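Local coordinates for protein putative silent information regulator 2 (Leishmania infantum, PDB 5OL0) that probably removes acetyl groups from lysine side chains of proteins, using NAD as co-substrate, and is thought thereby to regulate gene expression, at residues 213-218 with 238-243; 244-249 with 279-284. One frame throughout, in Å; residues are numbered along the deposited sequence.

Interaction 1: residues 213-218 with 238-243; sequences LVIIIG and PRVVMN
Five backbone hydrogen bonds join 213-218 and 238-243 as neighbouring parallel strands. Val214 N donates to Pro238 O (3.1 Å), then Val214 O accepts from Val240 N, Ile216 N gives to Val240 O and Ile216 O takes Met242 N. Gly218 N closes the row on Met242 O at 2.8 Å, almost along the C=O axis (171°). Pro238 lacks an amide hydrogen but loses nothing here, since it contributes its carbonyl. Beta-branched residues fill most of the middle and suit these extended backbones.

On one face Val214 and Arg239 run side by side, and Val214 CG1, in the crowded position between backbone N and carbonyl carbon (chi1 58°), packs tightly on Arg239 CG at 3.3 Å. The arginine chain then bends at chi3, and its buried guanidinium is satisfied by a salt bridge to Asp279 and hydrogen bonds to Pro230 and Leu251. Farther along, the Ile216 and Val241 side chains cross obliquely, CD1 of the first 4.0 Å from CG2 of the second. The other face carries Ile215, Ile217, Val240 and Met242; at its start Leu213 CD1 reaches Pro238 CG (3.6 Å), the two side chains crossing at about a right angle. Helix 21-30 packs over this face, touching Leu213, Val240 and Met242.

Beyond the strand ends, Asn243 ND2 donates to a water (3.1 Å) that makes a weak bond to Ile216 O, while Asn243 OD1 accepts from Glu245 N, so both ends of the amide are held. The backbone of Gly218 takes a positive phi (74°), a conformation easy for a residue without a side chain. Gly218 and Asn243 thus sit together at the carboxyl ends of adjacent parallel strands, where a Rossmann-like sheet places its dinucleotide; by similarity both belong to the NAD site of this sirtuin.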
ATOM      1  N   LEU A 213     -16.839  -6.270  -0.400  1.00 27.58           N
ATOM      2  CA  LEU A 213     -16.536  -4.962  -0.944  1.00 27.37           C
ATOM      3  C   LEU A 213     -15.024  -4.796  -0.917  1.00 28.36           C
ATOM      4  O   LEU A 213     -14.348  -5.192   0.071  1.00 25.45           O
ATOM      5  CB  LEU A 213     -17.199  -3.853  -0.139  1.00 27.93           C
ATOM      6  CG  LEU A 213     -16.835  -2.435  -0.555  1.00 30.80           C
ATOM      7  CD1 LEU A 213     -17.316  -2.085  -1.952  1.00 35.51           C
ATOM      8  CD2 LEU A 213     -17.342  -1.462   0.489  1.00 33.06           C
ATOM      9  N   VAL A 214     -14.502  -4.218  -1.992  1.00 24.92           N
ATOM     10  CA  VAL A 214     -13.099  -3.933  -2.079  1.00 27.07           C
ATOM     11  C   VAL A 214     -12.954  -2.454  -2.459  1.00 27.40           C
ATOM     12  O   VAL A 214     -13.712  -1.941  -3.272  1.00 28.26           O
ATOM     13  CB  VAL A 214     -12.350  -4.936  -2.961  1.00 30.16           C
ATOM     14  CG1 VAL A 214     -12.890  -4.986  -4.339  1.00 38.58           C
ATOM     15  CG2 VAL A 214     -10.872  -4.603  -3.018  1.00 30.18           C
ATOM     16  N   ILE A 215     -12.093  -1.758  -1.726  1.00 25.38           N
ATOM     17  CA  ILE A 215     -11.835  -0.348  -1.930  1.00 26.78           C
ATOM     18  C   ILE A 215     -10.345  -0.314  -2.114  1.00 28.57           C
ATOM     19  O   ILE A 215      -9.579  -0.801  -1.250  1.00 26.58           O
ATOM     20  CB  ILE A 215     -12.193   0.506  -0.684  1.00 29.43           C
ATOM     21  CG1 ILE A 215     -13.675   0.333  -0.309  1.00 28.48           C
ATOM     22  CG2 ILE A 215     -11.867   1.973  -0.939  1.00 28.27           C
ATOM     23  CD1 ILE A 215     -14.090   1.136   0.936  1.00 30.23           C
ATOM     24  N   ILE A 216      -9.928   0.245  -3.248  1.00 25.60           N
ATOM     25  CA  ILE A 216      -8.582   0.112  -3.751  1.00 24.69           C
ATOM     26  C   ILE A 216      -8.079   1.529  -3.905  1.00 28.81           C
ATOM     27  O   ILE A 216      -8.566   2.263  -4.786  1.00 26.56           O
ATOM     28  CB  ILE A 216      -8.615  -0.574  -5.140  1.00 25.23           C
ATOM     29  CG1 ILE A 216      -9.300  -1.915  -5.027  1.00 28.74           C
ATOM     30  CG2 ILE A 216      -7.212  -0.640  -5.804  1.00 27.68           C
ATOM     31  CD1 ILE A 216      -9.655  -2.560  -6.378  1.00 29.18           C
ATOM     32  N   ILE A 217      -7.160   1.947  -3.024  1.00 27.54           N
ATOM     33  CA  ILE A 217      -6.810   3.360  -2.941  1.00 26.06           C
ATOM     34  C   ILE A 217      -5.379   3.608  -3.341  1.00 29.25           C
ATOM     35  O   ILE A 217      -4.404   3.297  -2.580  1.00 25.98           O
ATOM     36  CB  ILE A 217      -7.015   3.919  -1.534  1.00 27.75           C
ATOM     37  CG1 ILE A 217      -8.390   3.474  -1.008  1.00 26.96           C
ATOM     38  CG2 ILE A 217      -6.753   5.442  -1.568  1.00 27.79           C
ATOM     39  CD1 ILE A 217      -8.752   3.910   0.392  1.00 28.14           C
ATOM     40  N   GLY A 218      -5.242   4.238  -4.519  1.00 28.51           N
ATOM     41  CA  GLY A 218      -3.945   4.760  -4.917  1.00 26.45           C
ATOM     42  C   GLY A 218      -2.953   3.709  -5.339  1.00 27.98           C
ATOM     43  O   GLY A 218      -1.750   3.931  -5.250  1.00 27.38           O
ATOM     44  N   PRO A 238     -18.906  -5.268  -5.309  1.00 34.04           N
ATOM     45  CA  PRO A 238     -18.428  -3.982  -5.754  1.00 32.39           C
ATOM     46  C   PRO A 238     -16.920  -3.791  -5.510  1.00 32.85           C
ATOM     47  O   PRO A 238     -16.362  -4.285  -4.476  1.00 28.73           O
ATOM     48  CB  PRO A 238     -19.238  -2.966  -4.948  1.00 33.33           C
ATOM     49  CG  PRO A 238     -19.892  -3.733  -3.867  1.00 34.03           C
ATOM     50  CD  PRO A 238     -19.935  -5.157  -4.265  1.00 35.34           C
ATOM     51  N   ARG A 239     -16.279  -3.113  -6.474  1.00 27.19           N
ATOM     52  CA  ARG A 239     -14.873  -2.809  -6.390  1.00 29.60           C
ATOM     53  C   ARG A 239     -14.724  -1.315  -6.637  1.00 28.35           C
ATOM     54  O   ARG A 239     -15.093  -0.832  -7.681  1.00 29.03           O
ATOM     55  CB  ARG A 239     -14.055  -3.651  -7.366  1.00 27.88           C
ATOM     56  CG  ARG A 239     -14.304  -5.141  -7.302  1.00 32.91           C
ATOM     57  CD  ARG A 239     -13.284  -5.947  -8.105  1.00 33.75           C
ATOM     58  NE  ARG A 239     -13.431  -5.687  -9.535  1.00 32.60           N
ATOM     59  CZ  ARG A 239     -12.717  -6.297 -10.499  1.00 36.03           C
ATOM     60  NH1 ARG A 239     -11.815  -7.238 -10.235  1.00 33.20           N
ATOM     61  NH2 ARG A 239     -12.940  -5.992 -11.753  1.00 34.39           N
ATOM     62  N   VAL A 240     -14.248  -0.585  -5.641  1.00 28.59           N
ATOM     63  CA  VAL A 240     -14.224   0.853  -5.673  1.00 27.48           C
ATOM     64  C   VAL A 240     -12.774   1.229  -5.874  1.00 27.53           C
ATOM     65  O   VAL A 240     -11.929   0.853  -5.064  1.00 28.73           O
ATOM     66  CB  VAL A 240     -14.770   1.446  -4.324  1.00 30.18           C
ATOM     67  CG1 VAL A 240     -14.557   2.938  -4.274  1.00 33.25           C
ATOM     68  CG2 VAL A 240     -16.261   1.174  -4.223  1.00 31.23           C
ATOM     69  N   VAL A 241     -12.459   1.959  -6.931  1.00 25.65           N
ATOM     70  CA  VAL A 241     -11.060   2.325  -7.179  1.00 25.38           C
ATOM     71  C   VAL A 241     -10.990   3.820  -7.005  1.00 26.69           C
ATOM     72  O   VAL A 241     -11.756   4.537  -7.660  1.00 28.34           O
ATOM     73  CB  VAL A 241     -10.567   1.918  -8.568  1.00 28.80           C
ATOM     74  CG1 VAL A 241      -9.115   2.332  -8.745  1.00 29.56           C
ATOM     75  CG2 VAL A 241     -10.755   0.405  -8.768  1.00 29.46           C
ATOM     76  N   MET A 242     -10.165   4.272  -6.063  1.00 27.62           N
ATOM     77  CA  MET A 242      -9.809   5.704  -5.916  1.00 28.08           C
ATOM     78  C   MET A 242      -8.403   5.950  -6.423  1.00 29.95           C
ATOM     79  O   MET A 242      -7.414   5.555  -5.791  1.00 30.57           O
ATOM     80  CB  MET A 242      -9.906   6.151  -4.464  1.00 30.78           C
ATOM     81  CG  MET A 242     -11.255   5.929  -3.814  1.00 32.50           C
ATOM     82  SD  MET A 242     -11.297   6.502  -2.093  1.00 36.99           S
ATOM     83  CE  MET A 242     -13.053   6.341  -1.818  1.00 34.54           C
ATOM     84  N   ASN A 243      -8.290   6.614  -7.576  1.00 28.20           N
ATOM     85  CA  ASN A 243      -6.976   6.742  -8.228  1.00 29.50           C
ATOM     86  C   ASN A 243      -7.013   7.984  -9.135  1.00 29.39           C
ATOM     87  O   ASN A 243      -8.074   8.353  -9.606  1.00 26.24           O
ATOM     88  CB  ASN A 243      -6.651   5.457  -9.017  1.00 29.83           C
ATOM     89  CG  ASN A 243      -5.149   5.259  -9.256  1.00 35.23           C
ATOM     90  OD1 ASN A 243      -4.577   5.923 -10.104  1.00 35.95           O
ATOM     91  ND2 ASN A 243      -4.511   4.362  -8.504  1.00 33.72           N
TER
HETATM   92  O   HOH W   1      -6.167   2.501  -6.716  1.00 31.80           O

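Interaction 2: residues 244-249 with 279-284; sequences RERVGG and DVLFRG
Arg283 folds its guanidinium beneath the backbone of 244-246, so that Glu245 C and Arg246 N lie over the centre of one face, the nitrogen 4.1 Å above the plane. Bends at chi2 and chi3 (-59° and -77°) curl the chain back and bring NH2 to Arg244 O at 2.9 Å. This hydrogen bond is not straight (143° at the hydrogen), and the donor stands above the carbonyl plane. Arg244 reaches the other way: bent at chi2, it sets one face of its guanidinium over Gly284, whose C lies 3.4 Å above the plane toward the rim. Glycine suits that place, its backbone angles being ones in which a side chain would jam against the preceding carbonyl.

Between strand and loop, Leu281 offers the apolar filling, its CD2 4.2 Å from Arg246 CA. The Arg246 side chain leads off to grip Gly249 O through NH1, in plane and on a lone pair, at 2.7 Å, which ties the loop back on itself. The whole is a surface loop running roughly antiparallel to the C-terminal end of edge strand 279-282 and the residues after it, in a Rossmann-like sheet; Arg244 and Glu245 probably line the NAD site, as in a close relative.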
ATOM      1  N   ARG A 244      -5.859   8.598  -9.316  1.00 31.70           N
ATOM      2  CA  ARG A 244      -5.633   9.705 -10.272  1.00 35.01           C
ATOM      3  C   ARG A 244      -5.489   9.228 -11.709  1.00 36.70           C
ATOM      4  O   ARG A 244      -5.324  10.057 -12.595  1.00 28.63           O
ATOM      5  CB  ARG A 244      -4.322  10.406  -9.941  1.00 33.42           C
ATOM      6  CG  ARG A 244      -4.288  11.117  -8.583  1.00 34.95           C
ATOM      7  CD  ARG A 244      -5.119  12.369  -8.671  1.00 38.23           C
ATOM      8  NE  ARG A 244      -4.790  13.283  -7.609  1.00 35.40           N
ATOM      9  CZ  ARG A 244      -5.320  14.492  -7.441  1.00 34.12           C
ATOM     10  NH1 ARG A 244      -6.261  14.963  -8.251  1.00 32.77           N
ATOM     11  NH2 ARG A 244      -4.917  15.237  -6.421  1.00 33.60           N
ATOM     12  N   GLU A 245      -5.430   7.915 -11.918  1.00 32.39           N
ATOM     13  CA  GLU A 245      -5.253   7.317 -13.253  1.00 36.08           C
ATOM     14  C   GLU A 245      -6.268   6.222 -13.466  1.00 36.38           C
ATOM     15  O   GLU A 245      -6.674   5.566 -12.493  1.00 34.23           O
ATOM     16  CB  GLU A 245      -3.868   6.631 -13.381  1.00 35.75           C
ATOM     17  CG  GLU A 245      -2.661   7.486 -13.198  1.00 41.50           C
ATOM     18  CD  GLU A 245      -1.419   6.767 -13.691  1.00 46.33           C
ATOM     19  OE1 GLU A 245      -0.966   5.829 -13.014  1.00 57.99           O
ATOM     20  OE2 GLU A 245      -0.901   7.091 -14.777  1.00 45.45           O
ATOM     21  N   ARG A 246      -6.629   5.993 -14.729  1.00 35.70           N
ATOM     22  CA  ARG A 246      -7.532   4.915 -15.131  1.00 39.64           C
ATOM     23  C   ARG A 246      -6.646   3.658 -15.135  1.00 43.40           C
ATOM     24  O   ARG A 246      -5.927   3.369 -16.105  1.00 43.04           O
ATOM     25  CB  ARG A 246      -8.233   5.272 -16.485  1.00 41.72           C
ATOM     26  CG  ARG A 246      -8.772   4.166 -17.408  1.00 54.97           C
ATOM     27  CD  ARG A 246      -9.790   3.328 -16.694  1.00 54.04           C
ATOM     28  NE  ARG A 246     -10.570   2.246 -17.359  1.00 50.06           N
ATOM     29  CZ  ARG A 246     -10.331   0.923 -17.335  1.00 51.23           C
ATOM     30  NH1 ARG A 246      -9.170   0.394 -16.909  1.00 46.49           N
ATOM     31  NH2 ARG A 246     -11.265   0.102 -17.821  1.00 51.74           N
ATOM     32  N   VAL A 247      -6.679   2.925 -14.014  1.00 39.97           N
ATOM     33  CA  VAL A 247      -5.785   1.740 -13.818  1.00 42.04           C
ATOM     34  C   VAL A 247      -6.543   0.443 -14.071  1.00 41.45           C
ATOM     35  O   VAL A 247      -7.769   0.449 -14.083  1.00 41.09           O
ATOM     36  CB  VAL A 247      -5.127   1.662 -12.407  1.00 44.33           C
ATOM     37  CG1 VAL A 247      -4.110   2.816 -12.216  1.00 46.38           C
ATOM     38  CG2 VAL A 247      -6.170   1.612 -11.294  1.00 40.01           C
ATOM     39  N   GLY A 248      -5.777  -0.631 -14.267  1.00 42.27           N
ATOM     40  CA  GLY A 248      -6.275  -2.003 -14.401  1.00 43.54           C
ATOM     41  C   GLY A 248      -6.585  -2.565 -15.797  1.00 42.87           C
ATOM     42  O   GLY A 248      -6.993  -3.735 -15.914  1.00 40.82           O
ATOM     43  N   GLY A 249      -6.460  -1.752 -16.846  1.00 41.41           N
ATOM     44  CA  GLY A 249      -6.885  -2.140 -18.202  1.00 36.03           C
ATOM     45  C   GLY A 249      -8.306  -2.737 -18.256  1.00 38.70           C
ATOM     46  O   GLY A 249      -9.241  -2.265 -17.588  1.00 34.56           O
ATOM     47  N   ASP A 279     -17.803  -2.245 -10.743  1.00 31.44           N
ATOM     48  CA  ASP A 279     -16.613  -1.396 -10.604  1.00 32.60           C
ATOM     49  C   ASP A 279     -16.989   0.043 -10.734  1.00 31.59           C
ATOM     50  O   ASP A 279     -17.940   0.387 -11.441  1.00 30.39           O
ATOM     51  CB  ASP A 279     -15.600  -1.686 -11.719  1.00 34.36           C
ATOM     52  CG  ASP A 279     -15.072  -3.073 -11.670  1.00 36.47           C
ATOM     53  OD1 ASP A 279     -15.069  -3.672 -10.585  1.00 36.00           O
ATOM     54  OD2 ASP A 279     -14.651  -3.585 -12.724  1.00 35.75           O
ATOM     55  N   VAL A 280     -16.343   0.866  -9.918  1.00 28.72           N
ATOM     56  CA  VAL A 280     -16.428   2.302 -10.020  1.00 30.56           C
ATOM     57  C   VAL A 280     -15.058   2.921  -9.791  1.00 29.89           C
ATOM     58  O   VAL A 280     -14.278   2.409  -8.977  1.00 27.27           O
ATOM     59  CB  VAL A 280     -17.503   2.806  -9.051  1.00 33.10           C
ATOM     60  CG1 VAL A 280     -17.157   2.469  -7.625  1.00 36.40           C
ATOM     61  CG2 VAL A 280     -17.707   4.276  -9.240  1.00 32.59           C
ATOM     62  N   LEU A 281     -14.750   3.955 -10.567  1.00 28.28           N
ATOM     63  CA  LEU A 281     -13.523   4.748 -10.438  1.00 26.75           C
ATOM     64  C   LEU A 281     -13.811   6.153  -9.971  1.00 26.79           C
ATOM     65  O   LEU A 281     -14.593   6.858 -10.603  1.00 27.70           O
ATOM     66  CB  LEU A 281     -12.838   4.878 -11.752  1.00 28.65           C
ATOM     67  CG  LEU A 281     -11.544   5.660 -11.819  1.00 28.80           C
ATOM     68  CD1 LEU A 281     -10.422   5.023 -11.028  1.00 30.97           C
ATOM     69  CD2 LEU A 281     -11.191   5.722 -13.288  1.00 34.57           C
ATOM     70  N   PHE A 282     -13.239   6.535  -8.830  1.00 27.03           N
ATOM     71  CA  PHE A 282     -13.405   7.860  -8.274  1.00 26.13           C
ATOM     72  C   PHE A 282     -12.073   8.524  -8.476  1.00 29.18           C
ATOM     73  O   PHE A 282     -11.078   8.163  -7.819  1.00 28.82           O
ATOM     74  CB  PHE A 282     -13.767   7.792  -6.798  1.00 28.16           C
ATOM     75  CG  PHE A 282     -15.152   7.235  -6.539  1.00 28.86           C
ATOM     76  CD1 PHE A 282     -16.271   7.906  -6.981  1.00 29.70           C
ATOM     77  CD2 PHE A 282     -15.324   6.055  -5.826  1.00 31.69           C
ATOM     78  CE1 PHE A 282     -17.546   7.419  -6.743  1.00 33.82           C
ATOM     79  CE2 PHE A 282     -16.607   5.565  -5.535  1.00 31.77           C
ATOM     80  CZ  PHE A 282     -17.713   6.228  -6.031  1.00 32.37           C
ATOM     81  N   ARG A 283     -12.049   9.518  -9.379  1.00 28.71           N
ATOM     82  CA  ARG A 283     -10.830  10.293  -9.704  1.00 29.84           C
ATOM     83  C   ARG A 283     -10.635  11.389  -8.673  1.00 32.49           C
ATOM     84  O   ARG A 283     -11.447  11.550  -7.779  1.00 33.85           O
ATOM     85  CB  ARG A 283     -10.990  10.961 -11.062  1.00 34.31           C
ATOM     86  CG  ARG A 283     -11.202  10.071 -12.252  1.00 36.19           C
ATOM     87  CD  ARG A 283     -10.065   9.107 -12.435  1.00 40.83           C
ATOM     88  NE  ARG A 283      -8.849   9.694 -13.027  1.00 48.24           N
ATOM     89  CZ  ARG A 283      -8.537   9.714 -14.329  1.00 42.33           C
ATOM     90  NH1 ARG A 283      -9.339   9.222 -15.261  1.00 37.09           N
ATOM     91  NH2 ARG A 283      -7.388  10.230 -14.691  1.00 47.62           N
ATOM     92  N   GLY A 284      -9.600  12.200  -8.805  1.00 30.09           N
ATOM     93  CA  GLY A 284      -9.380  13.256  -7.814  1.00 30.87           C
ATOM     94  C   GLY A 284      -8.525  12.766  -6.644  1.00 31.23           C
ATOM     95  O   GLY A 284      -7.902  11.703  -6.680  1.00 30.37           O
TER

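How the interactions relate
From the N terminus, the chain leaves strand 213-217 at Gly218, and interaction 1 closes the loop that returns as strand 239-242. The chain runs directly on from Asn243 into Arg244, where interaction 2 opens; its longer loop, partly unmodelled, closes when strand 279-282 comes in. The two loops therefore follow in series, neither nesting nor crossing. Strand 239-242 lies between 213-217 and 279-282, and Val241 probably hydrogen-bonds through N to Val280 O and through O to Phe282 N. Interaction 1 pairs two inner strands of the six-stranded parallel sheet, and interaction 2 fastens the following loop to the end of its edge strand 279-282; together they gather several probable NAD-binding residues.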